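Response regulator receiver modulated diguanylate cyclase with PAS/PAC sensor (Desulfovibrio desulfuricans subsp. desulfuricans str., PDB 3CG0) makes the second messenger cyclic di-GMP from GTP through its GGDEF domain, probably under control of a phosphorylatable receiver domain and a PAS sensor. Local coordinates at the interface of chains A and B. Sequence-based numbering; all coordinates share one arbitrary frame. Chains: chain A/B, Response regulator receiver modulated diguanylate cyclase with PAS/PAC sensor.

Contacts 1 and 2 are twin patches of one two-fold interface between two receiver-domain chains, and the centres of their C-alpha atoms lie about 33 Å apart. Each brings Val113, Leu118 and Ile122 of one chain against Leu25, Gln28, Leu29 and Leu59 of the other. Contact 1 seats the last helix of chain A on chain B, and contact 2 does the reverse. In the usual receiver fold this helix packs on its own chain's first helix, so the pairing is consistent with a reciprocal exchange of C-terminal segments, matching the reported alternate folding. The structure alone does not show whether it forms in the full-length protein.

Contact 1: the interface of chains A and B. Residues chain A 113, 115, 118, 122; chain B 25, 28-29, 59.
A:Leu118 pushes its forked tip between B:Leu25, B:Leu29 and B:Leu59, a compact illustration of how one branched side chain can join a helix to a foreign core. Its CG stands anti to the backbone N (chi1 -175°), which carries both methyls away from helix 115-131 and into chain B. The two branches divide the work. CD2 meets CD2 of B:Leu29 at 3.8 Å, the two side chains crossing at about a right angle, while CD1 lies 3.8 Å from CD2 of B:Leu59. B:Leu25 slants past the fork, its CD2 3.9 Å from A:Leu118 CD2 and nearly as close to the other methyl.

One turn further along the same helix, A:Ile122 enters with its CD1 methyl foremost. This methyl reaches CD2 of B:Leu29 at 3.6 Å and CD1 of B:Leu59 at 4.0 Å, and both of these side chains run roughly perpendicular to the isoleucine. B:Leu29 thus serves two successive turns with a single methyl.

At the other end of the patch, B:Gln28 supplies a polar clamp. Extended beyond CG, it brings its amide NE2 to the backbone carbonyl O of A:Val113, giving a hydrogen bond of 3.0 Å. The donor lies nearly along the C=O axis (164°), although the acceptor sits somewhat out of the glutamine amide plane. The bond ties B:Gln28 to the loop just ahead of A:Ala115, where the helix begins.

In the fold, the C-terminal helix of chain A lies beside helix 19-31 of chain B and over strand 57-61 of its central sheet, the place that a receiver domain normally gives to its own last helix.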
# COMPACT_ATOMS: atom_id res chain seq x y z
N VAL A 113 4.30 -13.07 -0.15
CA VAL A 113 4.31 -13.75 -1.45
C VAL A 113 4.19 -15.24 -1.17
O VAL A 113 4.89 -15.77 -0.32
CB VAL A 113 5.59 -13.46 -2.30
CG1 VAL A 113 5.47 -14.06 -3.69
CG2 VAL A 113 5.90 -11.93 -2.39
N ALA A 115 5.05 -18.91 -2.03
CA ALA A 115 6.19 -19.57 -2.69
C ALA A 115 5.83 -20.18 -4.04
O ALA A 115 6.70 -20.35 -4.89
CB ALA A 115 6.81 -20.62 -1.78
N LEU A 118 5.87 -17.07 -6.40
CA LEU A 118 7.25 -16.60 -6.46
C LEU A 118 8.06 -17.42 -7.47
O LEU A 118 8.74 -16.85 -8.33
CB LEU A 118 7.90 -16.67 -5.06
CG LEU A 118 9.31 -16.14 -4.79
CD1 LEU A 118 9.39 -14.64 -5.03
CD2 LEU A 118 9.70 -16.47 -3.38
N ILE A 122 9.51 -16.21 -11.35
CA ILE A 122 10.95 -16.20 -11.59
C ILE A 122 11.28 -16.99 -12.85
O ILE A 122 11.94 -16.47 -13.75
CB ILE A 122 11.75 -16.70 -10.37
CG1 ILE A 122 11.68 -15.68 -9.23
CG2 ILE A 122 13.20 -16.93 -10.73
CD1 ILE A 122 12.45 -16.07 -8.01
N LEU B 25 11.98 -14.56 2.32
CA LEU B 25 12.20 -14.76 0.88
C LEU B 25 13.34 -15.71 0.60
O LEU B 25 13.23 -16.57 -0.27
CB LEU B 25 12.44 -13.43 0.17
CG LEU B 25 11.14 -12.70 -0.18
CD1 LEU B 25 11.36 -11.19 -0.18
CD2 LEU B 25 10.60 -13.20 -1.52
N GLN B 28 12.24 -19.20 1.49
CA GLN B 28 11.26 -19.63 0.46
C GLN B 28 11.95 -20.10 -0.82
O GLN B 28 11.77 -21.23 -1.26
CB GLN B 28 10.24 -18.53 0.15
CG GLN B 28 9.05 -18.50 1.11
CD GLN B 28 8.08 -17.36 0.86
OE1 GLN B 28 8.46 -16.26 0.44
NE2 GLN B 28 6.80 -17.61 1.15
N LEU B 29 12.77 -19.23 -1.41
CA LEU B 29 13.58 -19.57 -2.57
C LEU B 29 14.41 -20.83 -2.39
O LEU B 29 14.42 -21.69 -3.27
CB LEU B 29 14.49 -18.40 -2.94
CG LEU B 29 13.73 -17.16 -3.42
CD1 LEU B 29 14.65 -15.97 -3.49
CD2 LEU B 29 13.11 -17.42 -4.75
N LEU B 59 15.25 -9.53 -7.17
CA LEU B 59 14.00 -9.25 -6.48
C LEU B 59 14.20 -7.99 -5.64
O LEU B 59 15.01 -7.97 -4.72
CB LEU B 59 13.61 -10.45 -5.60
CG LEU B 59 12.69 -11.58 -6.09
CD1 LEU B 59 12.99 -12.15 -7.49
CD2 LEU B 59 12.69 -12.69 -5.04

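Contact 2: the interface of chains A and B. Residues chain A 25, 28-29, 32, 59; chain B 113, 118, 122.
B:Leu118 wedges against A:Leu25, A:Gln28 and A:Leu29 on the first helix of a response regulator receiver domain, the alternating alpha/beta family whose last helix normally packs beside the first. Here that last helix comes from chain B. The tight part surrounds A:Leu29. Its CD2 touches CD1 of B:Ile122 at 3.5 Å and CD2 of B:Leu118 at 3.8 Å. The second pair crosses almost perpendicularly; by touching both residues, this methyl bridges successive turns of helix 115-132. A:Leu25 passes at a slant, its CD2 3.9 Å from CD2 of B:Leu118.

B:Leu118 holds CG anti to the backbone N (chi1 174°), which directs its fork across the boundary: CD2 sits over the stem of A:Gln28, 3.9 Å from that residue's CB, and CD1 meets CD1 of A:Leu59, on strand 57-61, at 3.8 Å. The aliphatic root of the glutamine therefore extends the apolar surface, and its amide OE1 lies beside the leucine, 3.7 Å from CD2 of B:Leu118. NE2 does the polar work, donating to the backbone O of B:Val113 at 2.7 Å; the acceptor lies in the amide plane, and the donor leans 20° from the carbonyl plane. The bond joins helix 19-32 to the loop that leads into helix 115-132 of chain B.

Packing thins towards the C-terminal end of helix 19-32. A:Leu32 has a mere 2 Å² hidden by chain B, and its CD1 stays 4.4 Å from CD2 of B:Leu118.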
# COMPACT_ATOMS: atom_id res chain seq x y z
N LEU A 25 13.09 5.50 13.89
CA LEU A 25 12.11 5.69 14.95
C LEU A 25 12.71 5.56 16.33
O LEU A 25 12.25 6.22 17.24
CB LEU A 25 10.95 4.70 14.80
CG LEU A 25 9.86 5.03 13.78
CD1 LEU A 25 9.04 3.78 13.53
CD2 LEU A 25 8.98 6.17 14.25
N GLN A 28 14.54 9.09 16.64
CA GLN A 28 13.50 10.08 16.87
C GLN A 28 12.93 10.05 18.28
O GLN A 28 12.88 11.08 18.96
CB GLN A 28 12.36 9.89 15.88
CG GLN A 28 12.61 10.46 14.52
CD GLN A 28 11.55 10.08 13.53
OE1 GLN A 28 10.93 9.02 13.65
NE2 GLN A 28 11.34 10.92 12.53
N LEU A 29 12.53 8.86 18.72
CA LEU A 29 11.88 8.69 20.02
C LEU A 29 12.82 8.93 21.19
O LEU A 29 12.47 9.62 22.16
CB LEU A 29 11.22 7.30 20.12
CG LEU A 29 9.96 7.07 19.29
CD1 LEU A 29 9.63 5.60 19.24
CD2 LEU A 29 8.80 7.86 19.82
N LEU A 32 13.26 12.68 21.49
CA LEU A 32 12.10 13.41 22.00
C LEU A 32 11.83 13.20 23.49
O LEU A 32 11.00 13.90 24.08
CB LEU A 32 10.85 13.07 21.17
CG LEU A 32 10.86 13.49 19.69
CD1 LEU A 32 9.87 12.64 18.91
CD2 LEU A 32 10.58 14.97 19.50
N LEU A 59 3.64 1.08 18.70
CA LEU A 59 3.70 1.51 17.30
C LEU A 59 3.88 0.27 16.44
O LEU A 59 4.90 -0.39 16.53
CB LEU A 59 4.88 2.45 17.05
CG LEU A 59 5.01 3.76 17.81
CD1 LEU A 59 6.14 4.60 17.19
CD2 LEU A 59 3.70 4.54 17.85
N VAL B 113 8.07 9.14 9.09
CA VAL B 113 7.26 9.82 10.09
C VAL B 113 8.04 11.03 10.57
O VAL B 113 9.21 10.92 10.90
CB VAL B 113 6.97 8.89 11.30
CG1 VAL B 113 6.02 9.55 12.26
CG2 VAL B 113 6.43 7.55 10.84
N LEU B 118 4.88 12.48 15.36
CA LEU B 118 5.13 11.28 16.15
C LEU B 118 4.95 11.52 17.64
O LEU B 118 4.26 10.74 18.31
CB LEU B 118 6.55 10.77 15.88
CG LEU B 118 7.07 9.59 16.71
CD1 LEU B 118 6.24 8.34 16.44
CD2 LEU B 118 8.53 9.36 16.37
N ILE B 122 1.67 10.18 19.86
CA ILE B 122 1.91 9.40 21.06
C ILE B 122 1.26 10.03 22.30
O ILE B 122 0.62 9.33 23.08
CB ILE B 122 3.40 9.16 21.29
CG1 ILE B 122 3.94 8.19 20.23
CG2 ILE B 122 3.65 8.61 22.69
CD1 ILE B 122 5.33 7.72 20.52